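Toxin protein (Yersinia entomophaga, PDB 6AQK) probably acts as an ADP-ribosyltransferase toxin, transferring ADP-ribose from NAD+ to a target in the host cell. Local coordinates at residues Asn53-Trp58 with Arg70-Asp75; Pro28-Phe33 with Ile78-Thr83; Ser43-Ile48 with Pro188-Met193; Pro17-Gln22 with Gly85-Glu90. One frame throughout, in Å; residues are numbered along the deposited sequence.

Contact 1: residues Asn53-Trp58 with Arg70-Asp75; sequences NFISKW and RDISHD. With PT (platinum (II) ion), chain D.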
loop_
_atom_site.group_PDB
_atom_site.type_symbol
_atom_site.label_atom_id
_atom_site.label_comp_id
_atom_site.label_asym_id
_atom_site.label_seq_id
_atom_site.Cartn_x
_atom_site.Cartn_y
_atom_site.Cartn_z
ATOM N N ASN A 53 13.861 21.041 -3.897
ATOM C CA ASN A 53 13.070 20.452 -4.934
ATOM C C ASN A 53 12.082 19.419 -4.342
ATOM O O ASN A 53 10.974 19.304 -4.845
ATOM C CB ASN A 53 13.910 19.775 -6.045
ATOM C CG ASN A 53 13.065 19.500 -7.257
ATOM O OD1 ASN A 53 12.294 20.373 -7.657
ATOM N ND2 ASN A 53 13.101 18.248 -7.789
ATOM N N PHE A 54 12.536 18.641 -3.361
ATOM C CA PHE A 54 11.657 17.646 -2.753
ATOM C C PHE A 54 10.434 18.338 -2.144
ATOM O O PHE A 54 9.246 17.983 -2.384
ATOM C CB PHE A 54 12.411 16.808 -1.725
ATOM C CG PHE A 54 11.548 15.752 -1.108
ATOM C CD1 PHE A 54 11.395 14.525 -1.732
ATOM C CD2 PHE A 54 10.795 16.033 0.014
ATOM C CE1 PHE A 54 10.542 13.583 -1.186
ATOM C CE2 PHE A 54 9.897 15.095 0.536
ATOM C CZ PHE A 54 9.802 13.889 -0.055
ATOM N N ILE A 55 10.710 19.357 -1.349
ATOM C CA ILE A 55 9.654 20.065 -0.658
ATOM C C ILE A 55 8.656 20.623 -1.622
ATOM O O ILE A 55 7.432 20.493 -1.416
ATOM C CB ILE A 55 10.237 21.117 0.318
ATOM C CG1 ILE A 55 10.867 20.389 1.508
ATOM C CG2 ILE A 55 9.149 22.047 0.825
ATOM C CD1 ILE A 55 11.918 21.184 2.286
ATOM N N SER A 56 9.156 21.203 -2.712
ATOM C CA SER A 56 8.299 21.773 -3.726
ATOM C C SER A 56 7.294 20.762 -4.374
ATOM O O SER A 56 6.060 20.981 -4.462
ATOM C CB SER A 56 9.176 22.454 -4.774
ATOM O OG SER A 56 8.322 22.953 -5.777
ATOM N N LYS A 57 7.830 19.607 -4.734
ATOM C CA LYS A 57 7.027 18.523 -5.255
ATOM C C LYS A 57 6.051 18.000 -4.208
ATOM O O LYS A 57 4.880 17.780 -4.486
ATOM C CB LYS A 57 7.971 17.363 -5.667
ATOM C CG LYS A 57 7.277 16.198 -6.381
ATOM C CD LYS A 57 6.433 16.694 -7.561
ATOM C CE LYS A 57 6.691 15.875 -8.800
ATOM N NZ LYS A 57 6.099 16.586 -9.960
ATOM N N TRP A 58 6.564 17.784 -2.995
ATOM C CA TRP A 58 5.733 17.301 -1.896
ATOM C C TRP A 58 4.531 18.242 -1.687
ATOM O O TRP A 58 3.367 17.787 -1.589
ATOM C CB TRP A 58 6.607 17.181 -0.641
ATOM C CG TRP A 58 5.909 16.664 0.565
ATOM C CD1 TRP A 58 4.782 15.860 0.627
ATOM C CD2 TRP A 58 6.310 16.909 1.894
ATOM N NE1 TRP A 58 4.477 15.597 1.960
ATOM C CE2 TRP A 58 5.415 16.234 2.744
ATOM C CE3 TRP A 58 7.360 17.647 2.455
ATOM C CZ2 TRP A 58 5.509 16.336 4.154
ATOM C CZ3 TRP A 58 7.454 17.737 3.794
ATOM C CH2 TRP A 58 6.533 17.076 4.652
ATOM N N ARG A 70 -1.767 21.014 3.565
ATOM C CA ARG A 70 -1.346 22.370 3.242
ATOM C C ARG A 70 -0.175 22.914 4.046
ATOM O O ARG A 70 0.489 23.814 3.580
ATOM C CB ARG A 70 -2.539 23.331 3.318
ATOM N N ASP A 71 0.132 22.402 5.237
ATOM C CA ASP A 71 1.212 23.039 6.044
ATOM C C ASP A 71 2.585 22.424 5.733
ATOM O O ASP A 71 3.248 21.904 6.624
ATOM C CB ASP A 71 0.896 22.963 7.555
ATOM N N ILE A 72 2.996 22.432 4.458
ATOM C CA ILE A 72 4.222 21.744 4.068
ATOM C C ILE A 72 5.362 22.782 4.040
ATOM O O ILE A 72 5.220 23.832 3.434
ATOM C CB ILE A 72 4.042 20.939 2.753
ATOM C CG1 ILE A 72 3.382 19.602 3.058
ATOM C CG2 ILE A 72 5.390 20.703 2.068
ATOM C CD1 ILE A 72 2.920 18.851 1.844
ATOM N N SER A 73 6.481 22.447 4.674
ATOM C CA SER A 73 7.575 23.362 4.994
ATOM C C SER A 73 8.794 22.556 5.396
ATOM O O SER A 73 8.707 21.344 5.563
ATOM C CB SER A 73 7.175 24.245 6.198
ATOM O OG SER A 73 7.034 23.420 7.352
ATOM N N HIS A 74 9.918 23.228 5.662
ATOM C CA HIS A 74 11.111 22.539 6.034
ATOM C C HIS A 74 10.897 21.863 7.370
ATOM O O HIS A 74 11.356 20.732 7.551
ATOM C CB HIS A 74 12.338 23.483 6.070
ATOM C CG HIS A 74 13.399 23.051 7.030
ATOM N ND1 HIS A 74 14.412 22.184 6.682
ATOM C CD2 HIS A 74 13.602 23.363 8.334
ATOM C CE1 HIS A 74 15.192 21.975 7.730
ATOM N NE2 HIS A 74 14.725 22.685 8.744
ATOM N N ASP A 75 10.193 22.524 8.305
ATOM C CA ASP A 75 9.847 21.901 9.623
ATOM C C ASP A 75 9.005 20.625 9.470
ATOM O O ASP A 75 9.204 19.631 10.188
ATOM C CB ASP A 75 9.041 22.835 10.551
ATOM C CG ASP A 75 9.836 24.067 10.989
ATOM O OD1 ASP A 75 11.083 24.016 10.989
ATOM O OD2 ASP A 75 9.202 25.090 11.322
HETATM PT PT PT D . 15.200 22.177 4.438
#

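Contact 2: residues Pro28-Phe33 with Ile78-Thr83; sequences PYYSSF and IEVQKT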
loop_
_atom_site.group_PDB
_atom_site.type_symbol
_atom_site.label_atom_id
_atom_site.label_comp_id
_atom_site.label_asym_id
_atom_site.label_seq_id
_atom_site.Cartn_x
_atom_site.Cartn_y
_atom_site.Cartn_z
ATOM N N PRO A 28 -2.405 12.301 5.074
ATOM C CA PRO A 28 -2.097 12.990 3.803
ATOM C C PRO A 28 -0.658 13.536 3.689
ATOM O O PRO A 28 -0.091 13.525 2.604
ATOM C CB PRO A 28 -3.107 14.172 3.804
ATOM C CG PRO A 28 -4.264 13.673 4.616
ATOM C CD PRO A 28 -3.583 12.927 5.726
ATOM N N TYR A 29 -0.104 14.019 4.796
ATOM C CA TYR A 29 1.291 14.485 4.812
ATOM C C TYR A 29 2.253 13.288 4.536
ATOM O O TYR A 29 3.189 13.390 3.774
ATOM C CB TYR A 29 1.643 15.102 6.148
ATOM C CG TYR A 29 1.009 16.473 6.317
ATOM C CD1 TYR A 29 1.626 17.585 5.839
ATOM C CD2 TYR A 29 -0.270 16.622 6.904
ATOM C CE1 TYR A 29 1.043 18.846 5.989
ATOM C CE2 TYR A 29 -0.864 17.887 7.047
ATOM C CZ TYR A 29 -0.189 18.971 6.593
ATOM O OH TYR A 29 -0.733 20.205 6.666
ATOM N N TYR A 30 2.001 12.176 5.170
ATOM C CA TYR A 30 2.874 10.952 5.032
ATOM C C TYR A 30 2.733 10.322 3.663
ATOM O O TYR A 30 3.746 9.930 3.003
ATOM C CB TYR A 30 2.549 9.912 6.165
ATOM C CG TYR A 30 3.147 10.402 7.452
ATOM C CD1 TYR A 30 2.471 11.347 8.224
ATOM C CD2 TYR A 30 4.425 10.009 7.848
ATOM C CE1 TYR A 30 3.048 11.897 9.356
ATOM C CE2 TYR A 30 5.017 10.560 8.980
ATOM C CZ TYR A 30 4.315 11.512 9.721
ATOM O OH TYR A 30 4.822 12.059 10.826
ATOM N N SER A 31 1.477 10.200 3.235
ATOM C CA SER A 31 1.186 9.653 1.930
ATOM C C SER A 31 1.823 10.512 0.807
ATOM O O SER A 31 2.499 10.000 -0.073
ATOM C CB SER A 31 -0.319 9.557 1.708
ATOM O OG SER A 31 -0.517 8.880 0.479
ATOM N N SER A 32 1.629 11.824 0.872
ATOM C CA SER A 32 2.176 12.702 -0.113
ATOM C C SER A 32 3.724 12.757 -0.123
ATOM O O SER A 32 4.359 12.908 -1.211
ATOM C CB SER A 32 1.497 14.087 0.008
ATOM O OG SER A 32 1.858 14.747 1.202
ATOM N N PHE A 33 4.340 12.602 1.050
ATOM C CA PHE A 33 5.772 12.528 1.176
ATOM C C PHE A 33 6.288 11.239 0.413
ATOM O O PHE A 33 7.267 11.324 -0.365
ATOM C CB PHE A 33 6.160 12.418 2.625
ATOM C CG PHE A 33 7.648 12.513 2.924
ATOM C CD1 PHE A 33 8.506 11.380 2.853
ATOM C CD2 PHE A 33 8.180 13.681 3.415
ATOM C CE1 PHE A 33 9.860 11.488 3.145
ATOM C CE2 PHE A 33 9.517 13.776 3.735
ATOM C CZ PHE A 33 10.366 12.675 3.592
ATOM N N ILE A 78 11.231 17.880 8.186
ATOM C CA ILE A 78 12.046 17.237 9.228
ATOM C C ILE A 78 11.222 16.323 10.112
ATOM O O ILE A 78 11.675 15.227 10.441
ATOM C CB ILE A 78 12.855 18.274 10.053
ATOM C CG1 ILE A 78 13.878 18.980 9.144
ATOM C CG2 ILE A 78 13.579 17.581 11.210
ATOM C CD1 ILE A 78 14.958 18.076 8.556
ATOM N N GLU A 79 10.008 16.755 10.453
ATOM C CA GLU A 79 9.146 15.939 11.291
ATOM C C GLU A 79 8.795 14.568 10.625
ATOM O O GLU A 79 8.900 13.488 11.274
ATOM C CB GLU A 79 7.921 16.737 11.668
ATOM C CG GLU A 79 6.889 16.063 12.580
ATOM C CD GLU A 79 5.539 16.786 12.530
ATOM O OE1 GLU A 79 5.463 17.976 12.181
ATOM O OE2 GLU A 79 4.514 16.163 12.832
ATOM N N VAL A 80 8.374 14.638 9.365
ATOM C CA VAL A 80 7.942 13.468 8.617
ATOM C C VAL A 80 9.127 12.508 8.421
ATOM O O VAL A 80 9.014 11.330 8.675
ATOM C CB VAL A 80 7.218 13.843 7.330
ATOM C CG1 VAL A 80 7.007 12.560 6.466
ATOM C CG2 VAL A 80 5.910 14.597 7.645
ATOM N N GLN A 81 10.293 13.033 8.017
ATOM C CA GLN A 81 11.492 12.213 7.827
ATOM C C GLN A 81 11.905 11.470 9.112
ATOM O O GLN A 81 12.178 10.279 9.088
ATOM C CB GLN A 81 12.643 13.094 7.253
ATOM C CG GLN A 81 13.887 12.342 6.909
ATOM C CD GLN A 81 14.997 13.250 6.460
ATOM O OE1 GLN A 81 15.353 14.172 7.199
ATOM N NE2 GLN A 81 15.511 13.041 5.214
ATOM N N LYS A 82 11.944 12.171 10.256
ATOM C CA LYS A 82 12.284 11.541 11.507
ATOM C C LYS A 82 11.251 10.476 11.907
ATOM O O LYS A 82 11.620 9.421 12.390
ATOM C CB LYS A 82 12.406 12.601 12.617
ATOM C CG LYS A 82 13.527 13.596 12.347
ATOM N N THR A 83 9.970 10.733 11.644
ATOM C CA THR A 83 8.913 9.814 12.060
ATOM C C THR A 83 9.075 8.522 11.262
ATOM O O THR A 83 8.981 7.475 11.849
ATOM C CB THR A 83 7.532 10.435 11.890
ATOM O OG1 THR A 83 7.373 11.477 12.847
ATOM C CG2 THR A 83 6.460 9.497 12.219
#

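Contact 3: residues Ser43-Ile48 with Pro188-Met193; sequences SHYDSI and PLYNRM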
loop_
_atom_site.group_PDB
_atom_site.type_symbol
_atom_site.label_atom_id
_atom_site.label_comp_id
_atom_site.label_asym_id
_atom_site.label_seq_id
_atom_site.Cartn_x
_atom_site.Cartn_y
_atom_site.Cartn_z
ATOM N N SER A 43 16.042 7.085 -3.516
ATOM C CA SER A 43 16.212 5.645 -3.111
ATOM C C SER A 43 15.827 5.360 -1.685
ATOM O O SER A 43 15.370 4.268 -1.356
ATOM C CB SER A 43 17.627 5.114 -3.377
ATOM O OG SER A 43 18.612 5.959 -2.848
ATOM N N HIS A 44 15.999 6.352 -0.820
ATOM C CA HIS A 44 15.738 6.160 0.572
ATOM C C HIS A 44 15.386 7.490 1.183
ATOM O O HIS A 44 16.040 8.470 0.912
ATOM C CB HIS A 44 16.929 5.524 1.284
ATOM C CG HIS A 44 16.574 4.996 2.643
ATOM N ND1 HIS A 44 16.541 5.796 3.760
ATOM C CD2 HIS A 44 16.169 3.772 3.044
ATOM C CE1 HIS A 44 16.188 5.073 4.804
ATOM N NE2 HIS A 44 15.942 3.842 4.395
ATOM N N TYR A 45 14.391 7.489 2.046
ATOM C CA TYR A 45 13.883 8.723 2.701
ATOM C C TYR A 45 14.943 9.448 3.527
ATOM O O TYR A 45 14.795 10.663 3.770
ATOM C CB TYR A 45 12.663 8.449 3.625
ATOM C CG TYR A 45 12.874 7.487 4.766
ATOM C CD1 TYR A 45 13.459 7.877 5.970
ATOM C CD2 TYR A 45 12.489 6.161 4.645
ATOM C CE1 TYR A 45 13.677 6.960 7.011
ATOM C CE2 TYR A 45 12.647 5.258 5.676
ATOM C CZ TYR A 45 13.278 5.663 6.852
ATOM O OH TYR A 45 13.410 4.734 7.810
ATOM N N ASP A 46 15.927 8.708 4.015
ATOM C CA ASP A 46 17.090 9.362 4.675
ATOM C C ASP A 46 18.122 9.995 3.740
ATOM O O ASP A 46 18.938 10.720 4.193
ATOM C CB ASP A 46 17.757 8.416 5.664
ATOM C CG ASP A 46 17.013 8.366 6.985
ATOM O OD1 ASP A 46 16.348 9.364 7.338
ATOM O OD2 ASP A 46 17.045 7.334 7.666
ATOM N N SER A 47 18.042 9.783 2.435
ATOM C CA SER A 47 19.068 10.272 1.531
ATOM C C SER A 47 18.446 11.233 0.535
ATOM O O SER A 47 18.489 10.984 -0.650
ATOM C CB SER A 47 19.718 9.054 0.824
ATOM O OG SER A 47 18.894 8.548 -0.236
ATOM N N ILE A 48 17.873 12.342 0.988
ATOM C CA ILE A 48 17.252 13.311 0.091
ATOM C C ILE A 48 18.222 14.474 -0.076
ATOM O O ILE A 48 18.364 15.269 0.823
ATOM C CB ILE A 48 15.875 13.800 0.612
ATOM C CG1 ILE A 48 14.941 12.583 0.727
ATOM C CG2 ILE A 48 15.317 14.911 -0.294
ATOM C CD1 ILE A 48 13.667 12.816 1.492
ATOM N N PRO A 188 5.817 -2.407 6.234
ATOM C CA PRO A 188 6.629 -1.228 6.241
ATOM C C PRO A 188 6.996 -0.653 4.887
ATOM O O PRO A 188 6.923 -1.322 3.849
ATOM C CB PRO A 188 7.887 -1.709 7.013
ATOM C CG PRO A 188 8.010 -3.102 6.531
ATOM C CD PRO A 188 6.612 -3.598 6.521
ATOM N N LEU A 189 7.381 0.614 4.889
ATOM C CA LEU A 189 7.964 1.215 3.679
ATOM C C LEU A 189 9.120 0.329 3.142
ATOM O O LEU A 189 9.954 -0.164 3.931
ATOM C CB LEU A 189 8.480 2.605 3.998
ATOM C CG LEU A 189 8.948 3.442 2.771
ATOM C CD1 LEU A 189 7.841 3.572 1.714
ATOM C CD2 LEU A 189 9.402 4.812 3.237
ATOM N N TYR A 190 9.160 0.085 1.843
ATOM C CA TYR A 190 10.151 -0.817 1.192
ATOM C C TYR A 190 9.973 -2.289 1.488
ATOM O O TYR A 190 10.806 -3.097 1.098
ATOM C CB TYR A 190 11.623 -0.400 1.373
ATOM C CG TYR A 190 11.855 1.100 1.309
ATOM C CD1 TYR A 190 11.430 1.857 0.228
ATOM C CD2 TYR A 190 12.591 1.751 2.308
ATOM C CE1 TYR A 190 11.639 3.231 0.156
ATOM C CE2 TYR A 190 12.798 3.148 2.248
ATOM C CZ TYR A 190 12.356 3.872 1.172
ATOM O OH TYR A 190 12.582 5.231 1.087
ATOM N N ASN A 191 8.834 -2.675 2.065
ATOM C CA ASN A 191 8.511 -4.074 2.244
ATOM C C ASN A 191 8.700 -4.812 0.925
ATOM O O ASN A 191 8.255 -4.339 -0.126
ATOM C CB ASN A 191 7.065 -4.183 2.712
ATOM C CG ASN A 191 6.616 -5.600 2.906
ATOM O OD1 ASN A 191 7.207 -6.296 3.706
ATOM N ND2 ASN A 191 5.565 -6.022 2.176
ATOM N N ARG A 192 9.333 -5.977 1.004
ATOM C CA ARG A 192 9.563 -6.807 -0.158
ATOM C C ARG A 192 8.405 -7.717 -0.422
ATOM O O ARG A 192 7.964 -8.440 0.464
ATOM C CB ARG A 192 10.861 -7.649 0.030
ATOM C CG ARG A 192 12.113 -6.768 -0.040
ATOM C CD ARG A 192 13.460 -7.476 0.108
ATOM N NE ARG A 192 13.327 -8.778 0.740
ATOM C CZ ARG A 192 13.511 -9.974 0.159
ATOM N NH1 ARG A 192 13.351 -11.065 0.886
ATOM N NH2 ARG A 192 13.878 -10.112 -1.121
ATOM N N MET A 193 7.967 -7.717 -1.663
ATOM C CA MET A 193 6.913 -8.623 -2.116
ATOM C C MET A 193 7.260 -9.202 -3.496
ATOM O O MET A 193 8.003 -8.613 -4.281
ATOM C CB MET A 193 5.567 -7.936 -2.136
ATOM C CG MET A 193 5.382 -6.826 -3.134
ATOM S SD MET A 193 3.673 -6.143 -3.185
ATOM C CE MET A 193 3.539 -5.546 -1.522
#

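Contact 4: residues Pro17-Gln22 with Gly85-Glu90; sequences PALYKQ and GKIDAE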
loop_
_atom_site.group_PDB
_atom_site.type_symbol
_atom_site.label_atom_id
_atom_site.label_comp_id
_atom_site.label_asym_id
_atom_site.label_seq_id
_atom_site.Cartn_x
_atom_site.Cartn_y
_atom_site.Cartn_z
ATOM N N PRO A 17 3.609 3.762 19.574
ATOM C CA PRO A 17 4.170 3.569 18.228
ATOM C C PRO A 17 4.119 4.798 17.335
ATOM O O PRO A 17 3.093 5.475 17.233
ATOM C CB PRO A 17 3.288 2.484 17.676
ATOM C CG PRO A 17 2.969 1.617 18.869
ATOM C CD PRO A 17 2.797 2.603 20.006
ATOM N N ALA A 18 5.263 5.164 16.776
ATOM C CA ALA A 18 5.338 6.202 15.804
ATOM C C ALA A 18 4.461 5.918 14.615
ATOM O O ALA A 18 4.008 6.863 13.951
ATOM C CB ALA A 18 6.780 6.392 15.376
ATOM N N LEU A 19 4.190 4.639 14.356
ATOM C CA LEU A 19 3.224 4.300 13.294
ATOM C C LEU A 19 1.871 5.042 13.376
ATOM O O LEU A 19 1.292 5.374 12.314
ATOM C CB LEU A 19 2.998 2.792 13.224
ATOM C CG LEU A 19 2.183 2.170 12.148
ATOM C CD1 LEU A 19 2.789 2.594 10.825
ATOM C CD2 LEU A 19 2.232 0.649 12.239
ATOM N N TYR A 20 1.363 5.308 14.599
ATOM C CA TYR A 20 0.110 6.047 14.751
ATOM C C TYR A 20 0.152 7.386 14.028
ATOM O O TYR A 20 -0.886 7.817 13.473
ATOM C CB TYR A 20 -0.214 6.377 16.199
ATOM C CG TYR A 20 -0.788 5.238 17.002
ATOM C CD1 TYR A 20 -2.115 4.826 16.859
ATOM C CD2 TYR A 20 -0.045 4.664 18.017
ATOM C CE1 TYR A 20 -2.599 3.774 17.653
ATOM C CE2 TYR A 20 -0.509 3.631 18.794
ATOM C CZ TYR A 20 -1.755 3.184 18.627
ATOM O OH TYR A 20 -2.078 2.171 19.463
ATOM N N LYS A 21 1.269 8.097 14.124
ATOM C CA LYS A 21 1.432 9.373 13.397
ATOM C C LYS A 21 1.150 9.319 11.886
ATOM O O LYS A 21 0.588 10.252 11.331
ATOM C CB LYS A 21 2.794 10.049 13.658
ATOM C CG LYS A 21 3.024 10.498 15.114
ATOM C CD LYS A 21 4.469 10.927 15.322
ATOM N N GLN A 22 1.507 8.221 11.228
ATOM C CA GLN A 22 1.281 8.065 9.819
ATOM C C GLN A 22 -0.169 7.669 9.486
ATOM O O GLN A 22 -0.640 7.897 8.376
ATOM C CB GLN A 22 2.215 6.921 9.366
ATOM C CG GLN A 22 2.225 6.662 7.900
ATOM C CD GLN A 22 1.261 5.640 7.406
ATOM O OE1 GLN A 22 0.633 4.910 8.148
ATOM N NE2 GLN A 22 1.113 5.603 6.066
ATOM N N GLY A 85 11.819 7.323 10.031
ATOM C CA GLY A 85 12.966 6.766 10.737
ATOM C C GLY A 85 12.615 6.014 11.989
ATOM O O GLY A 85 13.008 4.831 12.154
ATOM N N LYS A 86 11.812 6.666 12.854
ATOM C CA LYS A 86 11.334 6.017 14.059
ATOM C C LYS A 86 10.506 4.819 13.823
ATOM O O LYS A 86 10.664 3.843 14.553
ATOM C CB LYS A 86 10.586 6.967 15.003
ATOM C CG LYS A 86 11.468 8.110 15.466
ATOM C CD LYS A 86 11.215 8.460 16.944
ATOM C CE LYS A 86 9.819 8.973 17.178
ATOM N NZ LYS A 86 9.578 10.201 16.350
ATOM N N ILE A 87 9.625 4.867 12.796
ATOM C CA ILE A 87 8.779 3.715 12.507
ATOM C C ILE A 87 9.658 2.480 12.192
ATOM O O ILE A 87 9.397 1.400 12.657
ATOM C CB ILE A 87 7.777 4.064 11.360
ATOM C CG1 ILE A 87 6.729 5.029 11.885
ATOM C CG2 ILE A 87 7.116 2.848 10.813
ATOM C CD1 ILE A 87 5.864 5.666 10.820
ATOM N N ASP A 88 10.708 2.698 11.435
ATOM C CA ASP A 88 11.599 1.583 11.050
ATOM C C ASP A 88 12.441 1.101 12.231
ATOM O O ASP A 88 12.683 -0.082 12.352
ATOM C CB ASP A 88 12.455 2.015 9.835
ATOM C CG ASP A 88 11.707 1.892 8.514
ATOM O OD1 ASP A 88 10.869 0.989 8.456
ATOM O OD2 ASP A 88 11.959 2.653 7.554
ATOM N N ALA A 89 12.869 2.032 13.096
ATOM C CA ALA A 89 13.594 1.725 14.334
ATOM C C ALA A 89 12.786 0.873 15.290
ATOM O O ALA A 89 13.296 -0.137 15.835
ATOM C CB ALA A 89 14.018 2.989 14.959
ATOM N N GLU A 90 11.482 1.189 15.350
ATOM C CA GLU A 90 10.551 0.499 16.212
ATOM C C GLU A 90 10.075 -0.790 15.676
ATOM O O GLU A 90 9.383 -1.552 16.402
ATOM C CB GLU A 90 9.349 1.401 16.501
ATOM C CG GLU A 90 9.731 2.678 17.260
ATOM C CD GLU A 90 8.610 3.611 17.524
ATOM O OE1 GLU A 90 7.479 3.348 17.069
ATOM O OE2 GLU A 90 8.833 4.625 18.239
#

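Contact 1: residues Asn53-Trp58 with Arg70-Asp75
Apolar packing carries this contact, and I72 is its centre. Its CD1 methyl lies over the five-membered ring of W58, 3.6 Å from the ring centroid and only 8° off the normal. This is a CH-pi contact on the ring face. The CG2 methyl of I72 meets the six-membered part, 3.7 Å from W58 CE3. The indole leaves its helix with CG anti to the backbone N (chi1 -178°), which turns it toward I72. I55 adds a looser contact, with its CG2 4.2 Å from I72 CG2.

Segment 70-75 is a loop that runs into the first residues of helix 74-90. D71 centres an inverse gamma turn, and S73 is the N-cap, with its OG bonded to the backbone N of K76.

The polar links run outside the pair. W58 NE1 donates to the backbone O of Y29 on helix 27-39, which limits rotation of the indole. The backbone N of D71 is bonded to Y29 OH.

Metal binding is at the exposed end. H74 ND1 binds a platinum ion at 2.4 Å, and M51 SD is its second protein ligand. I55 CD1 lies 4.0 Å from the platinum, which was probably introduced for phasing.

Contact 2: residues Pro28-Phe33 with Ile78-Thr83
V80 is wedged between two aromatic rings, F33 and Y30, and overlaps a face of each. Its CG1 methyl lies over F33, 3.8 Å from the ring centroid and 25° off the normal. This is a CH-pi contact, shifted toward the CD2 side, where CG1 comes within 3.5 Å of F33 CD2. The CG2 methyl lies over Y30, 4.0 Å above the ring plane and offset toward the rim. V80 CG1 also touches Y30 CE2.

The two rings leave helix 27-39 by different torsions. F33 CG is anti to the backbone N (chi1 -172°), while Y30 CG is anti to the carbonyl carbon. The valine methyls fill the gap between them. The short helical segments cross steeply, at -79°, with their axes 10.6 Å apart.

T83, one turn after V80, meets the far end of Y30. Its CG2 lies 3.7 Å from Y30 CE2. F33 also meets W58 and F54 of helix 51-63 edge-to-face, so a third helix closes this packing.

The T83 OG1 hydroxyl donates to E79 O, which also takes T83 N. S32 OG likewise bonds back to P28 O in its own helix, and it also has a weak bond with W58 NE1. The join between the helices rests mainly on methyl-to-ring contact.

Contact 3: residues Ser43-Ile48 with Pro188-Met193
Two beta turns meet here, a type I turn from H44 to S47 and a type II turn from P188 to N191. The first lies in the loop between helices 27-39 and 51-63. The second leads into strand 192-200, so the contact joins the helical part of the domain to its sheet.

Y190 does most of the touching. Its hydroxyl reaches the loop backbone tip first and accepts a weak hydrogen bond from Y45 N, at 3.0 Å and a bent 132°. CE2 of Y190 comes within 3.5 Å of H44 CD2. The two rings are oblique, with planes at 39°. Beside them, L189 CD2 packs on Y45 CD2 at 3.7 Å.

Each side is braced by its own neighbours. L189 CG sits over the centre of the Y190 ring face, 3.6 Å above it. Y45 holds its CG in the crowded position between backbone N and carbonyl carbon (chi1 59°). This brings its ring under H44, whose CE1 lies over the ring centre. Inside the turn, H44 O takes both S47 N and S47 OG. The H44 ring is held by D46 N, which donates to H44 ND1 over 3.0 Å.

Further out, helix 74-90 fixes the loop. Q81 NE2 is bonded to Y45 O, and D88 OD2 to Y45 OH.

Contact 4: residues Pro17-Gln22 with Gly85-Glu90
The E90 carboxylate is the flat group that matters here. Its OE1 accepts the A18 backbone N at 2.9 Å, along the syn lone pair and with an N-H...O angle of 159°. The A18 CB methyl lies off one side of the carboxylate plane, 3.6 Å from OE1. P17 CA approaches from the other side, 3.5 Å from OE1. The E90 chain reaches this place fully extended beyond CG (chi2 178°). OE1 has a second partner outside the two segments, the hydroxyl of Y94. Two bonds to one oxygen would probably favour the charged carboxylate.

The rest of the contact is apolar. A18 points at helix 74-90 and is small enough to let the two backbones come close, with A18 CA 5.4 Å from I87 CA. I87 lays its CG1 alongside A18, 3.7 Å from A18 CB. The same CG1 lies 3.6 Å from the backbone N of L19. Its CD1 continues beneath the turn of backbone at A18 and L19 and ends near Q22 CB. I87 CG2 faces the L19 side chain more loosely. On the exposed side, K86 CB lies 3.9 Å from A18 CB.

The contact thus ties the start of the N-terminal helical region to the last turns of helix 74-90. K21 and Q22 also touch Y30 of helix 27-39. Q22 reaches I144, just before strand 145-148.

In the fold
Contact 2 is the buried one, contact 1 lies at the surface, and contacts 3 and 4 are partly buried. Contacts 1, 2 and 4 share helix 74-90. They meet it at its start, middle and end in turn. Contact 3 instead reaches from the helical part to the mixed sheet. It still leans on the same helix through Y45. The chemistry follows the place. Methyl-on-ring packing rules in contacts 1 and 2, and Y29 ties the two together. Contact 3 adds one weak polar bond, contact 4 a stronger carboxylate bond. The platinum site is at the exposed margin of contact 1.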